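Long-range contacts in alpha-1,3-glucanase (Bacillus circulans, PDB 5ZRU), which hydrolyses alpha-1,3-glucan, this chain being the catalytic unit of a longer protein that probably also binds carbohydrate: residues I520-K525 and N559-H563; N460-S464 and I495-R499; D466-R472 and S531-H537; G549-N555 and G572-Q578; I401-R406 and L424-V429. All coordinates share one frame; numbering follows the deposited sequence.

Interaction 1: residues I520-K525 and N559-H563; sequences INGAGK and NDIAH
Asn-521 and Asn-559 both hold CG anti to the backbone N (chi1 -178° and -174°), which sets their side chains alongside each other and pointing the same way. Asn-559 ND2 donates to Asn-521 OD1 at 2.9 Å. The bond is nearly straight and lies in the amide plane of Asn-559, but it meets Asn-521 OD1 from above its carbonyl plane. The two amides are therefore turned, 48° apart, rather than flat on each other. Lys-525 bends at chi2 and chi3, and this brings NZ back to Asp-560. There NZ forms a salt bridge with Asp-560 OD2 at 2.7 Å and meets that oxygen on its syn lone pair. Water 1 donates to Asp-560 OD1 and, weakly, to Ala-523 O. On the other face, Ile-561 CD1 packs on Ile-520 CG2 at 3.8 Å and on Ala-523 CB at 3.9 Å. The backbones run parallel. Gly-522 N donates to Asn-559 O at 2.7 Å, and Ala-523 N to Asp-560 O at 3.1 Å. Ala-562 N returns a bond to Ala-523 O at 3.2 Å. Gly-522 has a positive phi and brings its CA up to the Asp-560 side chain. The preceding coil, at Asn-496 and Thr-497, bonds the other edge of 520-525. Equivalent positions on successive coils in parallel register, with a corner at Asp-560, are characteristic of the right-handed parallel beta-helix of the pectate-lyase-like clan.

Interaction 2: residues N460-S464 and I495-R499; sequences NSGTS and INTQR
Segments 460-464 and 495-499 run side by side in the same direction, 9° apart end to end, with Asn-460 N bonded to Ile-495 O at 2.9 Å and Gln-498 N to Ser-461 O at 2.9 Å. The Asn-460 and Asn-496 side chains lie alongside each other with amide planes 9° apart. Asn-460 OD1 sits 3.4 Å from Asn-496 CB. Water 2 joins that OD1 to Asn-496 ND2, while Asn-460 ND2 goes to Asp-427 on the preceding coil. Both asparagines have left-handed backbone angles. Asparagines lined up in this way at the same turn of successive coils are a known feature of parallel beta-helices. The buried Asn-496 O meets Asn-460 CA in a CA-H...O contact. Gln-498 reaches over to the 460-464 backbone. Its CG is anti to its own carbonyl carbon (chi1 -59°) and the chain is extended beyond, which carries the amide along 460-462 until NE2 bonds Asn-460 O at 3.0 Å, from above the carbonyl plane. OE1 takes protons from waters 4 and 5, which lead to Thr-463 OG1 and Ser-464 N. An alanine in place of Gln-498 would remove this amide and probably leave Asn-460 O without that donor and the two waters without their shared acceptor. Arg-499 NH1 bonds Ser-464 OG at 2.9 Å, near the guanidinium plane. Ser-464 OG also pairs with Asp-526, and Arg-499 NH2 reaches the carbonyls of Thr-530 and His-537.

Interaction 3: residues D466-R472 and S531-H537; sequences DLYNGER and SRFSSPH
Hydrogen bonds centre on the Glu-471 carboxylate, which is received by the turn at Ser-531 to Phe-533. Its CG lies between the backbone N and the carbonyl carbon (chi1 60°), and a bend at chi2 then swings the carboxylate toward that turn. Arg-532 N meets OE1 on its syn lone pair at 2.9 Å. Ser-531 OG donates to OE2 at 2.6 Å, on the syn side but out of the carboxylate plane. Phe-533 N adds a weak bond to OE2 and Tyr-543 OH another. A leucine at Glu-471 would probably leave the Ser-531 hydroxyl and the Arg-532 N-H without these acceptors. Ser-531 OG also accepts from Ser-534 N, an ST motif. Among charges, Asp-466 OD2 takes Arg-472 NE at 2.9 Å in a salt bridge lying in the guanidinium plane. Arg-472 NH1 turns to Asp-476 and Glu-478. Arg-532 NH1 is 4.1 Å from Asp-466 OD2, and water 7 joins these two atoms to Glu-471 O. In the packing, the Arg-532 guanidinium has Phe-533 CE1 over one face and Tyr-468 CB over the opposite one, the latter 3.5 Å from NH1. Asp-466 opens a type I turn and an Asx turn. The arrangement is that of long loops leaving two coils of the parallel beta-helix, with the side chain of Tyr-468 about 7 Å from that of the zinc ligand His-123.

Interaction 4: residues G549-N555 and G572-Q578; sequences GSATFNN and GFNLTIQ. With CA (calcium ion), chain K.
The last two strands on one face of the parallel beta-helix pair here, at the C-terminal end of the catalytic unit. Strands 550-553 and 574-577 run 4.7 Å apart with their directions only 5° apart. Bonds alternate across them, from Asn-574 N to Gly-549 O at one end to Asn-555 N to Gln-578 O at the other. The shortest is Phe-553 N to Thr-576 O at 2.7 Å. Phe-573 holds CG anti to the backbone N (chi1 -169°), which lays its ring face on the Gly-549/Ser-550 peptide, CE2 being 3.6 Å from Gly-549 C. A CB on Gly-549 would clash with that ring. Leu-575 CD1 touches Phe-553 CE1 at 3.6 Å, and Ala-551 CB meets Phe-573 CZ. These apolar groups face the core of the beta-helix, where Phe-553 also stacks on Phe-515 of the preceding coil. The other face is polar. Thr-552 and Thr-576 lie side by side, and Gln-578 NE2 donates to Asn-554 OD1 at 2.9 Å while resting 3.6 Å from Thr-552 CG2. Asn-554 ND2 turns to Asn-516. Just beyond, Asn-555 OD1 binds a calcium ion at 2.2 Å, and its ND2 is bonded to Asn-517.

Interaction 5: residues I401-R406 and L424-V429; sequences IENNWR and LIVDTV
Ile-401 N bonds Leu-424 O at 2.8 Å, and Ile-401 O accepts from Val-426 N at 2.9 Å. Asn-403 N to Val-426 O, at 3.1 Å, completes the parallel strand pairing. After a corner, Val-429 N bonds Asn-404 O at 2.7 Å. Side chains follow the same register. Ile-425 CG2 lies 3.6 Å from Ile-401 O, on the face where the two isoleucines pack together. Val-429 CB also packs against Asn-404 O, at 3.6 Å, and lies beside Trp-405. Asn-403 and Asp-427 both place CG beside the backbone N (chi1 -58° and -71°). Their side chains run alongside each other, with amide and carboxylate planes 36° apart and Asn-403 ND2 3.8 Å from Asp-427 CB. Water 9 accepts from that ND2 at 2.9 Å and donates to Asp-427 O. Both residues have left-handed backbone angles. They occupy the same corner on two successive coils of the parallel beta-helix, and Asn-460 on the next coil continues the row by bonding Asp-427 OD1. The second shell comes largely from the N-terminal beta-sandwich. Gln-52 also bonds Asp-427 OD1, and Gly-51 N bonds OD2, beside the calcium ligand Ser-50. Glu-402 forms salt bridges to Arg-20 and to Arg-371 of the preceding coil. Trp-405 stacks on Phe-135 and touches Leu-134, as does Val-429. Asn-404 ND2 reaches the carbonyl of Asp-375, a residue that also binds a calcium ion.

The five contacts follow the beta-helix from its middle to its C-terminal end. Interactions 5, 2 and 1 are neighbours at the same corner. The centres of interactions 2 and 5 are 11 Å apart, and those of interactions 1 and 2 are 9 Å apart. Interaction 2 joins both: Asn-460 ND2 bonds Asp-427 OD1 of interaction 5 at 2.9 Å, Asn-521 O accepts from Asn-496 N at 2.8 Å, and Gly-524 N donates to Arg-499 O at 2.8 Å. Interaction 3 is tied to interaction 2 by Thr-463 O and Arg-472 N at 2.8 Å. Interaction 4 shares strand 550-561 with interaction 1. Interactions 5 and 3 come nearest the zinc ions, the side chain of Arg-406 lying about 8 Å, and that of Tyr-468 about 9 Å, from a bound zinc ion.

Interaction 1: residues I520-K525 and N559-H563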
# COMPACT_ATOMS: atom_id res chain seq x y z
N ILE A 520 -12.80 0.25 21.46
CA ILE A 520 -11.73 1.24 21.43
C ILE A 520 -10.85 0.98 22.64
O ILE A 520 -11.26 1.22 23.79
CB ILE A 520 -12.28 2.67 21.44
CG1 ILE A 520 -13.22 2.85 20.24
CG2 ILE A 520 -11.13 3.67 21.41
CD1 ILE A 520 -13.98 4.21 20.18
N ASN A 521 -9.64 0.53 22.39
CA ASN A 521 -8.73 0.14 23.46
C ASN A 521 -7.45 0.95 23.30
O ASN A 521 -6.57 0.58 22.52
CB ASN A 521 -8.45 -1.36 23.42
CG ASN A 521 -7.55 -1.82 24.54
OD1 ASN A 521 -7.30 -1.07 25.50
ND2 ASN A 521 -7.06 -3.05 24.45
N GLY A 522 -7.36 2.06 24.03
CA GLY A 522 -6.19 2.90 23.98
C GLY A 522 -6.34 4.06 23.01
O GLY A 522 -6.51 3.86 21.81
N ALA A 523 -6.29 5.29 23.53
CA ALA A 523 -6.32 6.46 22.67
C ALA A 523 -5.47 7.55 23.30
O ALA A 523 -5.20 7.52 24.50
CB ALA A 523 -7.76 6.95 22.43
N GLY A 524 -5.04 8.50 22.47
CA GLY A 524 -4.12 9.51 22.94
C GLY A 524 -2.74 8.98 23.25
O GLY A 524 -2.05 9.54 24.11
N LYS A 525 -2.32 7.91 22.57
CA LYS A 525 -1.05 7.29 22.92
C LYS A 525 0.16 8.12 22.47
O LYS A 525 1.26 7.86 22.96
CB LYS A 525 -0.96 5.88 22.33
CG LYS A 525 -2.09 4.93 22.75
CD LYS A 525 -2.32 4.89 24.27
CE LYS A 525 -1.33 4.01 24.99
NZ LYS A 525 -1.81 3.68 26.36
N ASN A 559 -11.59 1.58 26.66
CA ASN A 559 -10.56 1.26 27.65
C ASN A 559 -9.33 2.11 27.35
O ASN A 559 -9.01 2.33 26.18
CB ASN A 559 -10.20 -0.23 27.61
CG ASN A 559 -9.24 -0.61 28.72
OD1 ASN A 559 -9.53 -0.43 29.90
ND2 ASN A 559 -8.08 -1.15 28.34
N ASP A 560 -8.68 2.61 28.40
CA ASP A 560 -7.38 3.28 28.29
C ASP A 560 -7.46 4.54 27.42
O ASP A 560 -6.63 4.78 26.55
CB ASP A 560 -6.32 2.30 27.76
CG ASP A 560 -4.91 2.87 27.78
OD1 ASP A 560 -4.63 3.79 28.59
OD2 ASP A 560 -4.08 2.41 26.97
N ILE A 561 -8.49 5.35 27.67
CA ILE A 561 -8.72 6.58 26.91
C ILE A 561 -7.99 7.73 27.61
O ILE A 561 -8.24 8.01 28.79
CB ILE A 561 -10.22 6.87 26.78
CG1 ILE A 561 -10.94 5.67 26.16
CG2 ILE A 561 -10.45 8.13 25.93
CD1 ILE A 561 -10.36 5.21 24.81
N ALA A 562 -7.08 8.39 26.89
CA ALA A 562 -6.35 9.51 27.49
C ALA A 562 -7.29 10.62 27.95
O ALA A 562 -7.12 11.18 29.04
CB ALA A 562 -5.31 10.06 26.51
N HIS A 563 -8.29 10.96 27.14
CA HIS A 563 -9.18 12.07 27.48
C HIS A 563 -10.08 11.68 28.65
O HIS A 563 -10.85 10.71 28.53
CB HIS A 563 -10.03 12.48 26.28
CG HIS A 563 -10.63 13.85 26.40
ND1 HIS A 563 -11.60 14.15 27.34
CD2 HIS A 563 -10.40 14.99 25.71
CE1 HIS A 563 -11.94 15.42 27.22
NE2 HIS A 563 -11.23 15.96 26.24
O HOH W 1 -3.59 6.59 27.45

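Interaction 2: residues N460-S464 and I495-R499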
# COMPACT_ATOMS: atom_id res chain seq x y z
N ASN A 460 -2.42 1.19 16.13
CA ASN A 460 -1.37 2.22 16.11
C ASN A 460 -1.61 3.27 15.04
O ASN A 460 -0.66 3.80 14.45
CB ASN A 460 0.02 1.60 15.91
CG ASN A 460 0.41 0.64 17.00
OD1 ASN A 460 -0.06 0.73 18.12
ND2 ASN A 460 1.30 -0.30 16.66
N SER A 461 -2.87 3.61 14.78
CA SER A 461 -3.20 4.51 13.68
C SER A 461 -3.82 5.80 14.21
O SER A 461 -3.92 6.03 15.42
CB SER A 461 -4.12 3.81 12.67
OG SER A 461 -3.43 2.71 12.09
N GLY A 462 -4.25 6.67 13.30
CA GLY A 462 -4.54 8.04 13.65
C GLY A 462 -3.25 8.84 13.76
O GLY A 462 -2.15 8.30 13.69
N THR A 463 -3.39 10.15 13.93
CA THR A 463 -2.19 10.98 14.05
C THR A 463 -2.54 12.30 14.71
O THR A 463 -3.70 12.73 14.73
CB THR A 463 -1.54 11.25 12.69
OG1 THR A 463 -0.25 11.86 12.88
CG2 THR A 463 -2.42 12.19 11.84
N SER A 464 -1.51 12.95 15.25
CA SER A 464 -1.60 14.36 15.63
C SER A 464 -0.97 15.28 14.60
O SER A 464 -1.06 16.51 14.74
CB SER A 464 -0.93 14.59 17.00
OG SER A 464 -1.71 14.07 18.07
N ILE A 495 -7.18 -0.10 18.24
CA ILE A 495 -6.22 -0.39 19.31
C ILE A 495 -5.07 0.61 19.28
O ILE A 495 -4.44 0.81 18.24
CB ILE A 495 -5.69 -1.83 19.18
CG1 ILE A 495 -6.87 -2.81 19.25
CG2 ILE A 495 -4.62 -2.11 20.21
CD1 ILE A 495 -6.56 -4.14 18.63
N ASN A 496 -4.78 1.19 20.45
CA ASN A 496 -3.60 2.04 20.66
C ASN A 496 -3.52 3.18 19.64
O ASN A 496 -2.49 3.39 18.99
CB ASN A 496 -2.32 1.21 20.64
CG ASN A 496 -2.05 0.55 21.98
OD1 ASN A 496 -2.54 1.02 23.02
ND2 ASN A 496 -1.29 -0.54 21.98
N THR A 497 -4.60 3.94 19.55
CA THR A 497 -4.68 5.06 18.63
C THR A 497 -3.78 6.21 19.09
O THR A 497 -3.66 6.48 20.29
CB THR A 497 -6.13 5.52 18.49
OG1 THR A 497 -6.88 4.51 17.79
CG2 THR A 497 -6.22 6.85 17.72
N GLN A 498 -3.15 6.88 18.12
CA GLN A 498 -2.20 7.95 18.42
C GLN A 498 -2.89 9.14 19.07
O GLN A 498 -2.49 9.60 20.14
CB GLN A 498 -1.46 8.36 17.14
CG GLN A 498 -0.70 7.18 16.49
CD GLN A 498 0.14 7.58 15.29
OE1 GLN A 498 0.57 8.73 15.16
NE2 GLN A 498 0.37 6.62 14.39
N ARG A 499 -3.93 9.67 18.42
CA ARG A 499 -4.71 10.75 19.02
C ARG A 499 -6.13 10.25 19.29
O ARG A 499 -6.30 9.37 20.14
CB ARG A 499 -4.68 12.01 18.14
CG ARG A 499 -5.20 13.29 18.85
CD ARG A 499 -4.37 13.64 20.11
NE ARG A 499 -4.74 14.95 20.66
CZ ARG A 499 -4.32 16.11 20.16
NH1 ARG A 499 -3.50 16.12 19.12
NH2 ARG A 499 -4.71 17.26 20.70
O HOH W 2 -0.17 -1.60 19.81
O HOH W 3 -5.26 2.67 16.22
O HOH W 4 1.41 9.68 12.83
O HOH W 5 0.76 11.26 16.23
O HOH W 6 -2.73 17.83 16.53

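Interaction 3: residues D466-R472 and S531-H537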
# COMPACT_ATOMS: atom_id res chain seq x y z
N ASP A 466 -0.81 15.39 10.48
CA ASP A 466 -0.88 15.13 9.05
C ASP A 466 -0.06 16.20 8.34
O ASP A 466 0.71 16.94 8.96
CB ASP A 466 -2.34 15.04 8.58
CG ASP A 466 -3.10 16.36 8.69
OD1 ASP A 466 -2.51 17.39 9.07
OD2 ASP A 466 -4.31 16.35 8.37
N LEU A 467 -0.21 16.31 7.02
CA LEU A 467 0.60 17.28 6.28
C LEU A 467 0.12 18.71 6.44
O LEU A 467 0.76 19.63 5.92
CB LEU A 467 0.65 16.89 4.80
CG LEU A 467 1.38 15.56 4.57
CD1 LEU A 467 1.38 15.21 3.10
CD2 LEU A 467 2.81 15.65 5.09
N TYR A 468 -1.01 18.91 7.14
CA TYR A 468 -1.50 20.23 7.54
C TYR A 468 -1.23 20.49 9.02
O TYR A 468 -1.83 21.40 9.61
CB TYR A 468 -2.99 20.35 7.21
CG TYR A 468 -3.23 19.94 5.78
CD1 TYR A 468 -2.91 20.80 4.74
CD2 TYR A 468 -3.72 18.67 5.47
CE1 TYR A 468 -3.07 20.42 3.43
CE2 TYR A 468 -3.90 18.29 4.15
CZ TYR A 468 -3.58 19.16 3.14
OH TYR A 468 -3.75 18.79 1.82
N ASN A 469 -0.33 19.70 9.62
CA ASN A 469 0.05 19.86 11.02
C ASN A 469 -1.15 19.70 11.95
O ASN A 469 -1.25 20.36 12.99
CB ASN A 469 0.74 21.21 11.25
CG ASN A 469 2.20 21.20 10.84
OD1 ASN A 469 2.69 20.24 10.24
ND2 ASN A 469 2.91 22.28 11.17
N GLY A 470 -2.08 18.81 11.59
CA GLY A 470 -3.29 18.62 12.37
C GLY A 470 -3.56 17.15 12.66
O GLY A 470 -3.01 16.25 12.02
N GLU A 471 -4.46 16.94 13.62
CA GLU A 471 -4.85 15.61 14.05
C GLU A 471 -5.82 14.96 13.07
O GLU A 471 -6.57 15.64 12.35
CB GLU A 471 -5.49 15.67 15.45
CG GLU A 471 -6.74 16.55 15.54
CD GLU A 471 -6.45 18.02 15.89
OE1 GLU A 471 -5.30 18.48 15.72
OE2 GLU A 471 -7.40 18.72 16.30
N ARG A 472 -5.79 13.62 13.03
CA ARG A 472 -6.73 12.81 12.28
C ARG A 472 -7.09 11.59 13.12
O ARG A 472 -6.24 11.05 13.84
CB ARG A 472 -6.15 12.35 10.93
CG ARG A 472 -5.89 13.48 9.94
CD ARG A 472 -7.20 13.99 9.36
NE ARG A 472 -7.00 15.21 8.57
CZ ARG A 472 -7.99 15.90 8.01
NH1 ARG A 472 -9.24 15.47 8.12
NH2 ARG A 472 -7.73 17.00 7.31
N SER A 531 -3.63 21.18 19.27
CA SER A 531 -4.70 20.82 18.34
C SER A 531 -4.78 21.84 17.21
O SER A 531 -4.73 23.05 17.44
CB SER A 531 -6.06 20.73 19.07
OG SER A 531 -7.13 20.55 18.16
N ARG A 532 -4.91 21.33 15.99
CA ARG A 532 -5.21 22.20 14.86
C ARG A 532 -6.61 22.78 14.98
O ARG A 532 -6.80 23.99 14.82
CB ARG A 532 -5.06 21.43 13.55
CG ARG A 532 -5.47 22.23 12.29
CD ARG A 532 -5.44 21.33 11.07
NE ARG A 532 -5.79 21.99 9.82
CZ ARG A 532 -6.09 21.35 8.69
NH1 ARG A 532 -6.10 20.02 8.67
NH2 ARG A 532 -6.39 22.03 7.59
N PHE A 533 -7.59 21.94 15.27
CA PHE A 533 -8.99 22.33 15.11
C PHE A 533 -9.63 22.88 16.37
O PHE A 533 -10.60 23.64 16.26
CB PHE A 533 -9.82 21.13 14.65
CG PHE A 533 -9.42 20.59 13.31
CD1 PHE A 533 -9.51 21.39 12.17
CD2 PHE A 533 -8.97 19.29 13.18
CE1 PHE A 533 -9.15 20.89 10.92
CE2 PHE A 533 -8.60 18.79 11.94
CZ PHE A 533 -8.70 19.59 10.81
N SER A 534 -9.13 22.54 17.55
CA SER A 534 -9.87 22.80 18.78
C SER A 534 -8.91 23.29 19.84
O SER A 534 -7.73 23.58 19.59
CB SER A 534 -10.60 21.54 19.25
OG SER A 534 -11.16 20.83 18.17
N SER A 535 -9.43 23.40 21.06
CA SER A 535 -8.60 23.69 22.20
C SER A 535 -7.76 22.46 22.54
O SER A 535 -8.10 21.34 22.13
CB SER A 535 -9.48 24.09 23.38
OG SER A 535 -10.53 23.16 23.52
N PRO A 536 -6.66 22.64 23.28
CA PRO A 536 -5.80 21.49 23.59
C PRO A 536 -6.57 20.38 24.30
O PRO A 536 -7.49 20.63 25.07
CB PRO A 536 -4.73 22.09 24.52
CG PRO A 536 -4.74 23.54 24.22
CD PRO A 536 -6.15 23.89 23.87
N HIS A 537 -6.16 19.14 24.02
CA HIS A 537 -6.88 18.01 24.59
C HIS A 537 -6.10 16.72 24.39
O HIS A 537 -5.41 16.57 23.38
CB HIS A 537 -8.26 17.86 23.95
CG HIS A 537 -8.22 17.57 22.48
ND1 HIS A 537 -8.12 18.56 21.53
CD2 HIS A 537 -8.29 16.40 21.80
CE1 HIS A 537 -8.13 18.01 20.32
NE2 HIS A 537 -8.23 16.70 20.46
O HOH W 7 -5.73 17.76 10.40

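Interaction 4: residues G549-N555 and G572-Q578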
# COMPACT_ATOMS: atom_id res chain seq x y z
N GLY A 549 -23.86 17.80 12.79
CA GLY A 549 -23.80 16.39 12.48
C GLY A 549 -24.42 15.54 13.57
O GLY A 549 -24.71 16.00 14.67
N SER A 550 -24.60 14.27 13.23
CA SER A 550 -25.12 13.26 14.14
C SER A 550 -24.35 11.97 13.92
O SER A 550 -23.84 11.72 12.82
CB SER A 550 -26.62 13.00 13.93
OG SER A 550 -27.35 14.21 13.88
N ALA A 551 -24.29 11.15 14.97
CA ALA A 551 -23.74 9.80 14.87
C ALA A 551 -24.33 8.96 15.99
O ALA A 551 -24.52 9.46 17.10
CB ALA A 551 -22.21 9.80 14.95
N THR A 552 -24.61 7.69 15.69
CA THR A 552 -25.21 6.78 16.65
C THR A 552 -24.28 5.60 16.88
O THR A 552 -23.83 4.97 15.91
CB THR A 552 -26.57 6.28 16.16
OG1 THR A 552 -27.46 7.39 16.00
CG2 THR A 552 -27.18 5.29 17.16
N PHE A 553 -23.97 5.33 18.14
CA PHE A 553 -23.17 4.18 18.55
C PHE A 553 -24.06 3.20 19.29
O PHE A 553 -24.80 3.60 20.20
CB PHE A 553 -22.01 4.61 19.45
CG PHE A 553 -20.88 5.29 18.71
CD1 PHE A 553 -21.04 6.57 18.21
CD2 PHE A 553 -19.67 4.65 18.54
CE1 PHE A 553 -20.00 7.21 17.53
CE2 PHE A 553 -18.62 5.27 17.86
CZ PHE A 553 -18.79 6.55 17.36
N ASN A 554 -24.01 1.93 18.89
CA ASN A 554 -24.64 0.83 19.61
C ASN A 554 -23.55 -0.13 20.04
O ASN A 554 -22.72 -0.53 19.22
CB ASN A 554 -25.67 0.10 18.74
CG ASN A 554 -26.80 1.01 18.28
OD1 ASN A 554 -27.71 1.30 19.05
ND2 ASN A 554 -26.75 1.45 17.02
N ASN A 555 -23.54 -0.50 21.32
CA ASN A 555 -22.57 -1.45 21.86
C ASN A 555 -21.13 -0.97 21.62
O ASN A 555 -20.34 -1.60 20.91
CB ASN A 555 -22.77 -2.86 21.27
CG ASN A 555 -21.86 -3.88 21.89
OD1 ASN A 555 -21.50 -3.75 23.06
ND2 ASN A 555 -21.46 -4.90 21.12
N GLY A 572 -23.51 21.17 19.69
CA GLY A 572 -24.39 21.09 18.55
C GLY A 572 -24.40 19.73 17.88
O GLY A 572 -25.41 19.34 17.29
N PHE A 573 -23.29 18.99 17.97
CA PHE A 573 -23.22 17.66 17.37
C PHE A 573 -24.04 16.68 18.20
O PHE A 573 -23.89 16.61 19.42
CB PHE A 573 -21.76 17.20 17.29
CG PHE A 573 -21.55 15.97 16.46
CD1 PHE A 573 -21.75 14.71 17.00
CD2 PHE A 573 -21.15 16.08 15.13
CE1 PHE A 573 -21.56 13.57 16.23
CE2 PHE A 573 -20.96 14.94 14.36
CZ PHE A 573 -21.17 13.69 14.91
N ASN A 574 -24.91 15.92 17.52
CA ASN A 574 -25.85 15.00 18.16
C ASN A 574 -25.23 13.60 18.21
O ASN A 574 -25.33 12.84 17.24
CB ASN A 574 -27.17 14.98 17.41
CG ASN A 574 -27.73 16.37 17.19
OD1 ASN A 574 -27.70 16.90 16.07
ND2 ASN A 574 -28.26 16.98 18.25
N LEU A 575 -24.63 13.25 19.34
CA LEU A 575 -24.00 11.95 19.53
C LEU A 575 -24.88 11.09 20.42
O LEU A 575 -25.19 11.49 21.55
CB LEU A 575 -22.60 12.10 20.14
CG LEU A 575 -21.80 10.83 20.44
CD1 LEU A 575 -21.38 10.09 19.17
CD2 LEU A 575 -20.59 11.14 21.33
N THR A 576 -25.29 9.93 19.92
CA THR A 576 -26.06 8.95 20.68
C THR A 576 -25.17 7.75 20.96
O THR A 576 -24.53 7.23 20.04
CB THR A 576 -27.30 8.50 19.90
OG1 THR A 576 -28.15 9.63 19.66
CG2 THR A 576 -28.06 7.43 20.68
N ILE A 577 -25.10 7.33 22.22
CA ILE A 577 -24.34 6.14 22.61
C ILE A 577 -25.25 5.26 23.45
O ILE A 577 -25.58 5.62 24.59
CB ILE A 577 -23.06 6.50 23.38
CG1 ILE A 577 -22.22 7.45 22.53
CG2 ILE A 577 -22.29 5.24 23.71
CD1 ILE A 577 -21.09 8.02 23.25
N GLN A 578 -25.63 4.12 22.90
CA GLN A 578 -26.65 3.26 23.51
C GLN A 578 -26.28 1.78 23.36
O GLN A 578 -25.21 1.44 22.82
CB GLN A 578 -28.03 3.54 22.88
CG GLN A 578 -28.02 3.47 21.36
CD GLN A 578 -29.31 3.93 20.71
OE1 GLN A 578 -30.17 4.55 21.35
NE2 GLN A 578 -29.46 3.62 19.44
OXT GLN A 578 -27.02 0.89 23.79
CA CA K . -20.39 -5.19 24.23
O HOH W 8 -26.07 18.89 14.57

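Interaction 5: residues I401-R406 and L424-V429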
# COMPACT_ATOMS: atom_id res chain seq x y z
N ILE A 401 -3.06 -3.87 5.53
CA ILE A 401 -2.67 -2.55 5.05
C ILE A 401 -1.79 -1.94 6.13
O ILE A 401 -2.28 -1.54 7.19
CB ILE A 401 -3.90 -1.68 4.75
CG1 ILE A 401 -4.81 -2.44 3.78
CG2 ILE A 401 -3.48 -0.31 4.20
CD1 ILE A 401 -6.16 -1.83 3.58
N GLU A 402 -0.49 -1.86 5.85
CA GLU A 402 0.52 -1.54 6.85
C GLU A 402 1.40 -0.38 6.39
O GLU A 402 1.68 -0.23 5.21
CB GLU A 402 1.42 -2.75 7.11
CG GLU A 402 0.70 -3.96 7.73
CD GLU A 402 1.49 -5.25 7.54
OE1 GLU A 402 1.99 -5.49 6.41
OE2 GLU A 402 1.61 -6.02 8.51
N ASN A 403 1.83 0.43 7.36
CA ASN A 403 2.91 1.41 7.20
C ASN A 403 2.59 2.50 6.18
O ASN A 403 3.51 3.08 5.59
CB ASN A 403 4.23 0.73 6.83
CG ASN A 403 4.67 -0.29 7.86
OD1 ASN A 403 4.70 -1.49 7.57
ND2 ASN A 403 4.99 0.16 9.07
N ASN A 404 1.31 2.79 5.96
CA ASN A 404 0.93 3.95 5.16
C ASN A 404 1.62 5.19 5.73
O ASN A 404 1.64 5.37 6.95
CB ASN A 404 -0.58 4.14 5.19
CG ASN A 404 -1.17 4.32 3.82
OD1 ASN A 404 -1.35 3.35 3.10
ND2 ASN A 404 -1.46 5.56 3.45
N TRP A 405 2.23 6.02 4.88
CA TRP A 405 2.89 7.23 5.38
C TRP A 405 2.24 8.52 4.89
O TRP A 405 2.81 9.60 5.08
CB TRP A 405 4.39 7.22 5.06
CG TRP A 405 4.82 6.78 3.68
CD1 TRP A 405 5.07 5.50 3.27
CD2 TRP A 405 5.09 7.62 2.55
NE1 TRP A 405 5.47 5.49 1.96
CE2 TRP A 405 5.49 6.78 1.49
CE3 TRP A 405 5.03 9.00 2.34
CZ2 TRP A 405 5.81 7.28 0.23
CZ3 TRP A 405 5.36 9.50 1.08
CH2 TRP A 405 5.75 8.64 0.04
N ARG A 406 1.08 8.43 4.27
CA ARG A 406 0.29 9.62 3.97
C ARG A 406 -1.16 9.21 3.83
O ARG A 406 -1.46 8.13 3.31
CB ARG A 406 0.77 10.29 2.67
CG ARG A 406 -0.08 11.49 2.28
CD ARG A 406 0.44 12.17 1.03
NE ARG A 406 -0.36 13.35 0.73
CZ ARG A 406 -0.08 14.21 -0.24
NH1 ARG A 406 0.97 14.01 -1.01
NH2 ARG A 406 -0.87 15.26 -0.44
N LEU A 424 -7.13 -5.62 8.08
CA LEU A 424 -6.20 -5.37 9.19
C LEU A 424 -5.36 -4.17 8.77
O LEU A 424 -4.69 -4.22 7.73
CB LEU A 424 -5.33 -6.60 9.47
CG LEU A 424 -4.18 -6.53 10.47
CD1 LEU A 424 -4.69 -6.17 11.87
CD2 LEU A 424 -3.42 -7.86 10.49
N ILE A 425 -5.42 -3.10 9.55
CA ILE A 425 -4.79 -1.84 9.17
C ILE A 425 -3.91 -1.41 10.33
O ILE A 425 -4.42 -1.14 11.43
CB ILE A 425 -5.84 -0.75 8.84
CG1 ILE A 425 -6.87 -1.29 7.84
CG2 ILE A 425 -5.14 0.47 8.24
CD1 ILE A 425 -8.05 -0.35 7.59
N VAL A 426 -2.60 -1.33 10.10
CA VAL A 426 -1.61 -1.22 11.17
C VAL A 426 -0.58 -0.15 10.85
O VAL A 426 -0.07 -0.08 9.73
CB VAL A 426 -0.91 -2.57 11.41
CG1 VAL A 426 0.01 -2.50 12.64
CG2 VAL A 426 -1.92 -3.69 11.57
N ASP A 427 -0.25 0.69 11.85
CA ASP A 427 0.94 1.55 11.82
C ASP A 427 0.89 2.63 10.74
O ASP A 427 1.86 2.85 10.02
CB ASP A 427 2.21 0.70 11.66
CG ASP A 427 2.54 -0.11 12.89
OD1 ASP A 427 2.11 0.29 13.99
OD2 ASP A 427 3.24 -1.14 12.75
N THR A 428 -0.23 3.35 10.65
CA THR A 428 -0.25 4.48 9.72
C THR A 428 0.57 5.63 10.29
O THR A 428 0.75 5.76 11.50
CB THR A 428 -1.68 4.96 9.44
OG1 THR A 428 -2.27 5.48 10.63
CG2 THR A 428 -2.54 3.82 8.91
N VAL A 429 1.09 6.46 9.39
CA VAL A 429 1.89 7.63 9.75
C VAL A 429 1.27 8.85 9.09
O VAL A 429 1.05 8.86 7.87
CB VAL A 429 3.36 7.49 9.33
CG1 VAL A 429 4.11 8.80 9.57
CG2 VAL A 429 4.04 6.34 10.11
O HOH W 9 4.79 3.06 9.41